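Local structure of 2-dehydropantoate 2-reductase (Geobacter metallireducens, 3HN2) at residues S48-F53 with V138-A143; G123-L128 with W184-W189; T176-R181 with Q231-F236. The protein probably catalyses the NADPH-dependent reduction of 2-dehydropantoate (ketopantoate) to (R)-pantoate, a step of pantothenate biosynthesis. All blocks are in the same frame, centred on the assembly; numbering follows the deposited sequence.

How the contacts relate
The three contacts lead from the Rossmann-type half, which probably binds NADP, to the helical C-terminal half. Contact 1 lies in the first half and contact 3 in the second, with centres about 32 Å apart on opposite sides of the chain's centre and nearest atoms about 17 Å apart. Contact 2 bridges the two halves and touches both of the others: its centre is about 20 Å from that of contact 1, where Phe127 O packs on Ala143 CB at 3.4 Å, and about 13 Å from that of contact 3, with which it shares helix 179-200. In ketopantoate reductases coenzyme and substrate meet in the cleft between these halves, so contact 2 probably lies nearest the active site.

Contact 1: residues S48-F53 with V138-A143; sequences SINGDF and VHHLGA
A β-hairpin turn meets a β-bulge here. Residues 48-53 connect the antiparallel strands 44-48 and 53-55 of a small three-stranded sheet; strand 137-140 forms its other edge, and the chain then passes into strand 142-150 of the large Rossmann-type sheet through a classic bulge in which Leu141 and Gly142 both face Cys129.

The polar interactions centre on His140, whose imidazole, with CG anti to the backbone N (chi1 161°), is bonded firmly at NE2 and only weakly at ND1. His140 NE2 donates to the carbonyl O of Ala143 across 2.9 Å; the acceptor lies near the ring plane, although the donor stands above the plane of the carbonyl. His140 ND1 is left as an acceptor, and Ser48 OG reaches it at the ring edge with a weak bond of 3.3 Å. A small hydroxyl suits this place because it can approach the ring without crowding it. Beside it, Asn50 ND2 comes to the same edge, 3.6 Å from His140 CE1, while Asn50 OD1 accepts a hydrogen bond from Asn205 of the second subunit, so the turn also belongs to the dimer interface.

Backbone links are modest. Ile49 N gives a weak, bent bond to His140 O, and Ser48 CA directs a CH...O contact at the same oxygen. Within the turn, Asp52 OD2 receives Ser48 N at 2.9 Å, and Gly51 takes a positive phi (80°) that glycine accepts readily.

The apolar part falls to Ile49. Ile49 CG1 occupies the crowded position between the backbone N and the carbonyl carbon, 3.8 Å from His140 CE1, and Tyr16 stacks on that same imidazole. Both branches of Ile49 lie on the bulge: CG2 against Leu141 O at 3.6 Å, and CD1 against that oxygen and, 3.7 Å away, the CA of Gly142.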
# COMPACT_ATOMS: atom_id res chain seq x y z
N SER A 48 -16.19 -7.85 -4.47
CA SER A 48 -14.78 -7.52 -4.63
C SER A 48 -14.58 -6.11 -5.17
O SER A 48 -15.51 -5.48 -5.67
CB SER A 48 -14.09 -8.51 -5.57
OG SER A 48 -13.92 -9.77 -4.95
N ILE A 49 -13.35 -5.63 -5.05
CA ILE A 49 -12.92 -4.43 -5.75
C ILE A 49 -12.69 -4.78 -7.23
O ILE A 49 -12.75 -3.90 -8.10
CB ILE A 49 -11.63 -3.86 -5.13
CG1 ILE A 49 -10.64 -4.99 -4.80
CG2 ILE A 49 -11.96 -3.06 -3.88
CD1 ILE A 49 -9.20 -4.58 -4.83
N ASN A 50 -12.45 -6.06 -7.49
CA ASN A 50 -12.25 -6.59 -8.84
C ASN A 50 -13.55 -7.10 -9.46
O ASN A 50 -13.55 -8.08 -10.20
CB ASN A 50 -11.22 -7.72 -8.80
CG ASN A 50 -9.88 -7.28 -8.24
OD1 ASN A 50 -9.54 -6.10 -8.24
ND2 ASN A 50 -9.10 -8.24 -7.76
N GLY A 51 -14.66 -6.42 -9.16
CA GLY A 51 -15.98 -6.82 -9.67
C GLY A 51 -16.60 -7.96 -8.89
O GLY A 51 -15.95 -8.98 -8.64
N ASP A 52 -17.87 -7.80 -8.51
CA ASP A 52 -18.58 -8.77 -7.69
C ASP A 52 -19.03 -9.99 -8.50
O ASP A 52 -19.27 -9.88 -9.70
CB ASP A 52 -19.80 -8.12 -7.01
CG ASP A 52 -19.46 -6.83 -6.27
OD1 ASP A 52 -20.39 -6.06 -5.96
OD2 ASP A 52 -18.27 -6.58 -5.98
N PHE A 53 -19.13 -11.14 -7.83
CA PHE A 53 -19.73 -12.33 -8.43
C PHE A 53 -20.50 -13.16 -7.40
O PHE A 53 -20.28 -13.04 -6.20
CB PHE A 53 -18.71 -13.17 -9.22
CG PHE A 53 -17.82 -14.03 -8.36
CD1 PHE A 53 -16.68 -13.51 -7.76
CD2 PHE A 53 -18.10 -15.39 -8.19
CE1 PHE A 53 -15.85 -14.32 -6.98
CE2 PHE A 53 -17.28 -16.19 -7.41
CZ PHE A 53 -16.15 -15.65 -6.80
N VAL A 138 -19.01 -12.55 1.38
CA VAL A 138 -17.57 -12.32 1.51
C VAL A 138 -17.23 -10.99 0.85
O VAL A 138 -17.61 -10.75 -0.30
CB VAL A 138 -16.76 -13.43 0.81
CG1 VAL A 138 -15.31 -13.42 1.29
CG2 VAL A 138 -17.39 -14.79 1.06
N HIS A 139 -16.51 -10.13 1.57
CA HIS A 139 -16.06 -8.85 1.02
C HIS A 139 -14.54 -8.85 0.86
O HIS A 139 -13.81 -9.12 1.81
CB HIS A 139 -16.51 -7.67 1.89
CG HIS A 139 -17.99 -7.43 1.88
ND1 HIS A 139 -18.89 -8.35 2.36
CD2 HIS A 139 -18.72 -6.37 1.47
CE1 HIS A 139 -20.12 -7.87 2.24
NE2 HIS A 139 -20.04 -6.67 1.70
N HIS A 140 -14.08 -8.55 -0.35
CA HIS A 140 -12.65 -8.50 -0.67
C HIS A 140 -12.25 -7.07 -0.99
O HIS A 140 -12.62 -6.53 -2.04
CB HIS A 140 -12.33 -9.45 -1.83
CG HIS A 140 -11.03 -9.16 -2.53
ND1 HIS A 140 -10.97 -8.80 -3.86
CD2 HIS A 140 -9.75 -9.17 -2.08
CE1 HIS A 140 -9.70 -8.61 -4.20
NE2 HIS A 140 -8.95 -8.83 -3.14
N LEU A 141 -11.49 -6.46 -0.09
CA LEU A 141 -11.18 -5.03 -0.16
C LEU A 141 -9.85 -4.71 -0.84
O LEU A 141 -9.61 -3.57 -1.25
CB LEU A 141 -11.22 -4.39 1.24
CG LEU A 141 -12.41 -4.68 2.16
CD1 LEU A 141 -12.23 -3.96 3.50
CD2 LEU A 141 -13.75 -4.31 1.52
N GLY A 142 -9.00 -5.73 -0.97
CA GLY A 142 -7.68 -5.56 -1.59
C GLY A 142 -6.80 -6.79 -1.55
O GLY A 142 -7.08 -7.74 -0.82
N ALA A 143 -5.73 -6.74 -2.34
CA ALA A 143 -4.67 -7.76 -2.39
C ALA A 143 -5.20 -9.18 -2.62
O ALA A 143 -6.15 -9.37 -3.38
CB ALA A 143 -3.79 -7.68 -1.13

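Contact 2: residues G123-L128 with W184-W189; sequences GGVAFL and WEKLVW
One face of the Trp189 indole receives the edge of Phe127, with CZ of the phenyl 4.1 Å above the plane and over its centre. The pair is T-shaped: the rings are turned 79° against each other, and the centroid of the Trp189 six-membered ring is 5.4 Å from that of Phe127. Phe193 stacks on the indole and Phe248 meets the phenyl, extending the aromatic cluster, while Trp189 NE1 is hydrogen-bonded to Thr249. In this way strand 121-129 of the Rossmann-type sheet meets helix 179-200 of the C-terminal half, the segment axes inclined by 29° with a closest approach of 9.6 Å. Lys186 spans that gap because its chain is extended beyond CG. Its methylenes run antiparallel to the Val125 side chain, CG2 of Val125 lying 3.8 Å from Lys186 CD, and Lys186 CE passes 3.7 Å from Phe127 CD1. At the tip, Lys186 NZ donates to Ala126 O over 2.9 Å, almost along the C=O axis (174°). An alanine here would remove both this bond and the methylenes beside Val125 and Phe127, and would probably loosen the join between helix and strand.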
# COMPACT_ATOMS: atom_id res chain seq x y z
N GLY A 123 2.69 -24.83 3.29
CA GLY A 123 2.44 -23.56 3.93
C GLY A 123 2.19 -22.48 2.90
O GLY A 123 2.95 -22.32 1.94
N GLY A 124 1.10 -21.74 3.10
CA GLY A 124 0.80 -20.59 2.27
C GLY A 124 0.70 -19.34 3.13
O GLY A 124 -0.22 -19.21 3.94
N VAL A 125 1.66 -18.44 2.98
CA VAL A 125 1.53 -17.10 3.57
C VAL A 125 0.70 -16.26 2.61
O VAL A 125 1.13 -15.98 1.49
CB VAL A 125 2.89 -16.45 4.00
CG1 VAL A 125 4.00 -16.82 3.07
CG2 VAL A 125 2.77 -14.92 4.13
N ALA A 126 -0.51 -15.93 3.04
CA ALA A 126 -1.45 -15.15 2.25
C ALA A 126 -1.53 -13.74 2.79
O ALA A 126 -1.43 -13.52 3.99
CB ALA A 126 -2.82 -15.80 2.28
N PHE A 127 -1.71 -12.77 1.89
CA PHE A 127 -1.93 -11.39 2.32
C PHE A 127 -3.20 -10.84 1.69
O PHE A 127 -3.25 -10.59 0.49
CB PHE A 127 -0.72 -10.50 2.00
CG PHE A 127 -0.64 -9.27 2.85
CD1 PHE A 127 0.04 -9.30 4.07
CD2 PHE A 127 -1.24 -8.08 2.45
CE1 PHE A 127 0.12 -8.17 4.88
CE2 PHE A 127 -1.17 -6.95 3.25
CZ PHE A 127 -0.49 -6.99 4.47
N LEU A 128 -4.21 -10.63 2.53
CA LEU A 128 -5.56 -10.33 2.08
C LEU A 128 -6.22 -9.30 2.98
O LEU A 128 -6.10 -9.38 4.21
CB LEU A 128 -6.38 -11.61 2.12
CG LEU A 128 -7.34 -12.04 1.00
CD1 LEU A 128 -7.99 -13.34 1.42
CD2 LEU A 128 -8.41 -11.01 0.70
N TRP A 184 7.95 -15.57 8.93
CA TRP A 184 8.59 -14.55 9.75
C TRP A 184 8.56 -13.17 9.09
O TRP A 184 8.48 -12.15 9.77
CB TRP A 184 10.03 -14.94 10.06
CG TRP A 184 10.16 -15.86 11.23
CD1 TRP A 184 10.36 -17.21 11.19
CD2 TRP A 184 10.10 -15.50 12.61
NE1 TRP A 184 10.44 -17.71 12.47
CE2 TRP A 184 10.27 -16.69 13.36
CE3 TRP A 184 9.91 -14.29 13.29
CZ2 TRP A 184 10.27 -16.70 14.76
CZ3 TRP A 184 9.91 -14.30 14.69
CH2 TRP A 184 10.09 -15.50 15.40
N GLU A 185 8.62 -13.16 7.76
CA GLU A 185 8.51 -11.93 6.98
C GLU A 185 7.16 -11.27 7.19
O GLU A 185 7.08 -10.05 7.32
CB GLU A 185 8.73 -12.22 5.49
CG GLU A 185 10.16 -12.62 5.09
CD GLU A 185 10.35 -12.72 3.58
OE1 GLU A 185 9.38 -13.09 2.86
OE2 GLU A 185 11.46 -12.43 3.10
N LYS A 186 6.09 -12.07 7.25
CA LYS A 186 4.74 -11.56 7.48
C LYS A 186 4.52 -11.19 8.94
O LYS A 186 3.68 -10.33 9.24
CB LYS A 186 3.68 -12.56 7.03
CG LYS A 186 2.39 -11.88 6.58
CD LYS A 186 1.17 -12.73 6.83
CE LYS A 186 -0.10 -11.91 6.64
NZ LYS A 186 -1.33 -12.73 6.74
N LEU A 187 5.26 -11.84 9.84
CA LEU A 187 5.24 -11.53 11.27
C LEU A 187 5.79 -10.14 11.56
O LEU A 187 5.38 -9.50 12.53
CB LEU A 187 6.00 -12.60 12.07
CG LEU A 187 5.25 -13.62 12.94
CD1 LEU A 187 3.75 -13.72 12.64
CD2 LEU A 187 5.91 -15.02 12.86
N VAL A 188 6.72 -9.68 10.72
CA VAL A 188 7.26 -8.33 10.81
C VAL A 188 6.16 -7.28 10.61
O VAL A 188 6.24 -6.19 11.17
CB VAL A 188 8.43 -8.11 9.81
CG1 VAL A 188 8.87 -6.63 9.76
CG2 VAL A 188 9.60 -8.98 10.18
N TRP A 189 5.13 -7.63 9.85
CA TRP A 189 3.99 -6.74 9.66
C TRP A 189 2.89 -6.99 10.68
O TRP A 189 2.32 -6.04 11.24
CB TRP A 189 3.42 -6.87 8.24
CG TRP A 189 2.48 -5.76 7.95
CD1 TRP A 189 2.79 -4.53 7.43
CD2 TRP A 189 1.07 -5.74 8.21
NE1 TRP A 189 1.66 -3.76 7.32
CE2 TRP A 189 0.59 -4.46 7.80
CE3 TRP A 189 0.16 -6.67 8.73
CZ2 TRP A 189 -0.75 -4.10 7.90
CZ3 TRP A 189 -1.19 -6.31 8.84
CH2 TRP A 189 -1.63 -5.03 8.43

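Contact 3: residues T176-R181 with Q231-F236; sequences TDDLKR and QGLATF
Arg181 carries the strongest polar links. Its NE forms a salt bridge with Glu185, one turn further along the same helix; the chain bends at chi3 (147°), and NH1 faces the loop 231-236 while NE is held by Glu185 OE2. There NH1 is shared between two consecutive backbone carbonyls: Arg181 NH1 donates to Thr235 O at 3.1 Å in a fairly straight bond (160°), and more weakly to Phe236 O at 3.0 Å. Both oxygens lie at the guanidinium edge, near its plane, although the donor stands well above the plane of the Thr235 carbonyl. Arginine suits the place because a single planar cation can serve a neighbouring carboxylate and the loop's carbonyls together.

A second, weaker link starts at Asp178, the N-cap residue of helix 179-200. With CG anti to the backbone N (chi1 -151°), Asp178 OD2 extends to the loop and accepts a weak bond of 3.3 Å from Ala234 N. The same oxygen, Asp178 OD2, touches the small CB of Ala234.

These bonds tie the first turn of helix 179-200 to the connection between helices 211-229 and 241-249, within the all-helical C-terminal region. In that connection Gly232 adopts a positive phi, easy for glycine, and Gln231 NE2 is bonded back to Gly227 O.

Outward from the polar links, Leu233 supplies the main apolar contact and divides its branches between two helix residues. Leu233 CD1 lies 3.8 Å from Lys180 CD, and Leu233 CD2 4.0 Å from Arg181 CG, the two side chains of this second pair crossing at about a right angle. Thr235 adds its methyl CG2, 3.8 Å from Arg181 CD. Lys180 uses its long methylene chain here, bringing CE within 3.4 Å of Gln231 O.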
# COMPACT_ATOMS: atom_id res chain seq x y z
N THR A 176 8.28 -20.07 -2.93
CA THR A 176 9.57 -19.88 -2.28
C THR A 176 10.17 -21.21 -1.79
O THR A 176 9.45 -22.21 -1.67
CB THR A 176 9.48 -18.83 -1.14
OG1 THR A 176 10.80 -18.39 -0.77
CG2 THR A 176 8.74 -19.38 0.08
N ASP A 177 11.48 -21.22 -1.54
CA ASP A 177 12.17 -22.39 -0.99
C ASP A 177 12.31 -22.26 0.53
O ASP A 177 12.62 -23.23 1.23
CB ASP A 177 13.56 -22.54 -1.61
CG ASP A 177 13.52 -22.84 -3.10
OD1 ASP A 177 12.41 -22.98 -3.66
OD2 ASP A 177 14.60 -22.94 -3.71
N ASP A 178 12.10 -21.04 1.02
CA ASP A 178 12.20 -20.75 2.44
C ASP A 178 10.85 -20.28 2.96
O ASP A 178 10.59 -19.08 3.09
CB ASP A 178 13.29 -19.71 2.68
CG ASP A 178 13.94 -19.84 4.04
OD1 ASP A 178 13.45 -20.63 4.88
OD2 ASP A 178 14.95 -19.13 4.27
N LEU A 179 9.99 -21.26 3.22
CA LEU A 179 8.67 -21.05 3.81
C LEU A 179 8.79 -20.41 5.19
O LEU A 179 8.07 -19.46 5.52
CB LEU A 179 7.93 -22.39 3.91
CG LEU A 179 6.65 -22.47 4.76
CD1 LEU A 179 5.55 -21.63 4.13
CD2 LEU A 179 6.20 -23.91 4.91
N LYS A 180 9.71 -20.96 5.98
CA LYS A 180 9.97 -20.51 7.34
C LYS A 180 10.27 -19.01 7.37
O LYS A 180 9.71 -18.30 8.21
CB LYS A 180 11.14 -21.31 7.92
CG LYS A 180 11.14 -21.43 9.44
CD LYS A 180 12.49 -21.94 9.93
CE LYS A 180 12.43 -22.48 11.35
NZ LYS A 180 11.96 -23.89 11.39
N ARG A 181 11.11 -18.53 6.45
CA ARG A 181 11.47 -17.12 6.37
C ARG A 181 10.25 -16.26 6.05
O ARG A 181 10.01 -15.28 6.73
CB ARG A 181 12.58 -16.88 5.34
CG ARG A 181 12.97 -15.40 5.19
CD ARG A 181 13.96 -15.20 4.05
NE ARG A 181 13.76 -13.90 3.43
CZ ARG A 181 14.63 -12.90 3.45
NH1 ARG A 181 15.80 -13.04 4.05
NH2 ARG A 181 14.32 -11.75 2.86
N GLN A 231 16.84 -18.27 13.76
CA GLN A 231 15.89 -19.38 13.71
C GLN A 231 16.27 -20.48 12.70
O GLN A 231 15.46 -21.36 12.39
CB GLN A 231 14.47 -18.86 13.43
CG GLN A 231 13.37 -19.59 14.18
CD GLN A 231 13.47 -19.40 15.68
OE1 GLN A 231 13.45 -20.37 16.44
NE2 GLN A 231 13.60 -18.15 16.12
N GLY A 232 17.50 -20.42 12.20
CA GLY A 232 17.99 -21.39 11.23
C GLY A 232 17.45 -21.14 9.83
O GLY A 232 17.16 -22.08 9.09
N LEU A 233 17.33 -19.87 9.48
CA LEU A 233 16.86 -19.47 8.17
C LEU A 233 17.98 -19.62 7.15
O LEU A 233 19.15 -19.37 7.47
CB LEU A 233 16.36 -18.02 8.19
CG LEU A 233 14.87 -17.72 8.39
CD1 LEU A 233 14.18 -18.63 9.41
CD2 LEU A 233 14.67 -16.25 8.74
N ALA A 234 17.62 -20.03 5.94
CA ALA A 234 18.57 -20.20 4.84
C ALA A 234 19.20 -18.87 4.42
O ALA A 234 20.39 -18.81 4.10
CB ALA A 234 17.90 -20.87 3.65
N THR A 235 18.40 -17.81 4.43
CA THR A 235 18.88 -16.47 4.10
C THR A 235 18.38 -15.42 5.12
O THR A 235 17.19 -15.39 5.46
CB THR A 235 18.55 -16.07 2.63
OG1 THR A 235 18.78 -14.68 2.43
CG2 THR A 235 17.10 -16.40 2.26
N PHE A 236 19.31 -14.60 5.60
CA PHE A 236 19.04 -13.63 6.67
C PHE A 236 18.11 -12.50 6.25
O PHE A 236 18.30 -11.89 5.19
CB PHE A 236 20.35 -13.03 7.19
CG PHE A 236 20.94 -13.77 8.36
CD1 PHE A 236 21.09 -13.13 9.59
CD2 PHE A 236 21.33 -15.10 8.24
CE1 PHE A 236 21.63 -13.81 10.68
CE2 PHE A 236 21.87 -15.78 9.33
CZ PHE A 236 22.02 -15.14 10.55